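Local coordinates for protein 350aa long hypothetical aspartate-semialdehyde dehydrogenase (Sulfolobus tokodaii, PDB 2EP5) that probably reduces malonyl-CoA to malonate semialdehyde (3-oxopropanoate) with NADPH, as a member of the aspartate-semialdehyde dehydrogenase family, at residues Asn148-Cys151 with Thr152-Ile155. Residues are numbered along the deposited sequence; the frame is centred on the assembly and turned at random.
Sequences NPNC and TAAI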
ATOM      1  N   ASN A 148      19.533  -1.174 -26.464  1.00 16.99           N
ATOM      2  CA  ASN A 148      19.247  -0.126 -25.498  1.00 17.04           C
ATOM      3  C   ASN A 148      19.566  -0.752 -24.148  1.00 17.91           C
ATOM      4  O   ASN A 148      19.372  -1.952 -23.949  1.00 18.40           O
ATOM      5  CB  ASN A 148      17.779   0.292 -25.578  1.00 15.52           C
ATOM      6  CG  ASN A 148      17.468   1.045 -26.850  1.00 15.68           C
ATOM      7  OD1 ASN A 148      16.637   0.625 -27.655  1.00 14.70           O
ATOM      8  ND2 ASN A 148      18.144   2.168 -27.043  1.00 14.20           N
ATOM      9  N   PRO A 149      20.058   0.049 -23.201  1.00 19.11           N
ATOM     10  CA  PRO A 149      20.404  -0.485 -21.884  1.00 19.91           C
ATOM     11  C   PRO A 149      19.282  -0.766 -20.895  1.00 20.81           C
ATOM     12  O   PRO A 149      18.119  -0.419 -21.108  1.00 21.34           O
ATOM     13  CB  PRO A 149      21.375   0.563 -21.346  1.00 21.56           C
ATOM     14  CG  PRO A 149      20.779   1.837 -21.874  1.00 21.38           C
ATOM     15  CD  PRO A 149      20.433   1.471 -23.312  1.00 19.57           C
ATOM     16  N   ASN A 150      19.671  -1.418 -19.807  1.00 21.07           N
ATOM     17  CA  ASN A 150      18.787  -1.731 -18.697  1.00 22.46           C
ATOM     18  C   ASN A 150      18.174  -0.392 -18.264  1.00 22.68           C
ATOM     19  O   ASN A 150      18.874   0.628 -18.208  1.00 21.98           O
ATOM     20  CB  ASN A 150      19.622  -2.374 -17.575  1.00 23.13           C
ATOM     21  CG  ASN A 150      18.983  -2.252 -16.208  1.00 23.42           C
ATOM     22  OD1 ASN A 150      19.207  -1.274 -15.490  1.00 24.58           O
ATOM     23  ND2 ASN A 150      18.182  -3.247 -15.838  1.00 24.16           N
ATOM     24  N   CYS A 151      16.874  -0.392 -17.980  1.00 22.66           N
ATOM     25  CA  CYS A 151      16.175   0.834 -17.590  1.00 23.76           C
ATOM     26  C   CYS A 151      16.878   1.637 -16.500  1.00 22.18           C
ATOM     27  O   CYS A 151      17.022   2.857 -16.615  1.00 21.51           O
ATOM     28  CB  CYS A 151      14.727   0.513 -17.176  1.00 25.09           C
ATOM     29  SG  CYS A 151      14.518  -0.882 -16.048  1.00 35.06           S
ATOM     30  N   THR A 152      17.332   0.959 -15.454  1.00 20.92           N
ATOM     31  CA  THR A 152      18.017   1.634 -14.361  1.00 21.94           C
ATOM     32  C   THR A 152      19.329   2.244 -14.854  1.00 21.09           C
ATOM     33  O   THR A 152      19.676   3.371 -14.498  1.00 20.31           O
ATOM     34  CB  THR A 152      18.322   0.658 -13.216  1.00 23.73           C
ATOM     35  OG1 THR A 152      17.130  -0.061 -12.879  1.00 24.01           O
ATOM     36  CG2 THR A 152      18.823   1.418 -11.989  1.00 23.82           C
ATOM     37  N   ALA A 153      20.054   1.484 -15.670  1.00 20.02           N
ATOM     38  CA  ALA A 153      21.317   1.948 -16.221  1.00 19.18           C
ATOM     39  C   ALA A 153      21.063   3.204 -17.039  1.00 19.73           C
ATOM     40  O   ALA A 153      21.783   4.203 -16.912  1.00 19.64           O
ATOM     41  CB  ALA A 153      21.928   0.868 -17.107  1.00 19.11           C
ATOM     42  N   ALA A 154      20.035   3.142 -17.884  1.00 19.98           N
ATOM     43  CA  ALA A 154      19.665   4.267 -18.732  1.00 19.76           C
ATOM     44  C   ALA A 154      19.440   5.513 -17.884  1.00 21.11           C
ATOM     45  O   ALA A 154      19.965   6.585 -18.183  1.00 21.80           O
ATOM     46  CB  ALA A 154      18.404   3.938 -19.508  1.00 19.98           C
ATOM     47  N   ILE A 155      18.664   5.364 -16.816  1.00 21.36           N
ATOM     48  CA  ILE A 155      18.368   6.485 -15.942  1.00 21.38           C
ATOM     49  C   ILE A 155      19.628   7.010 -15.245  1.00 20.68           C
ATOM     50  O   ILE A 155      19.887   8.214 -15.241  1.00 18.43           O
ATOM     51  CB  ILE A 155      17.289   6.087 -14.895  1.00 22.27           C
ATOM     52  CG1 ILE A 155      15.985   5.727 -15.626  1.00 22.81           C
ATOM     53  CG2 ILE A 155      17.046   7.240 -13.912  1.00 19.47           C
ATOM     54  CD1 ILE A 155      14.900   5.134 -14.741  1.00 21.47           C
TER
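The side-chain amide of Asn150 lies against the N-terminal end of helix 151-160, its CB 4.0 Å from Ala153 CB and its OD1 accepting from Ala153 N at 2.9 Å on a lone pair in the carbonyl plane. With CG anti to the backbone N (chi1 157°), OD1 is brought in front of Ala153 N and also lies 3.1 Å from Thr152 CB. Glu204 OE2 is hydrogen-bonded to both Asn150 ND2 and Thr152 OG1, tying the two side chains together. An alanine in place of Asn150 would probably leave Ala153 N without its cap and take away the ND2 bond to Glu204. Backbone bonds continue the turn: Ala154 N donates to Asn150 O at 2.8 Å (N-H...O 167°), and Ile155 N to Cys151 O. Pro149 packs on the flank of the same turn, its CG 4.0 Å from Ala154 CB, while its ring also touches Leu215 of helix 204-215. Cys151 SG, placed between its own backbone N and carbonyl carbon (chi1 47°), stands 3.4 Å from Thr152 N, and the side chain touches His244. This side-chain N-cap opens the helix after the Rossmann-type sheet's edge strand 144-147, with Cys151, the predicted acyl-thioester residue, beside His244, the predicted proton acceptor.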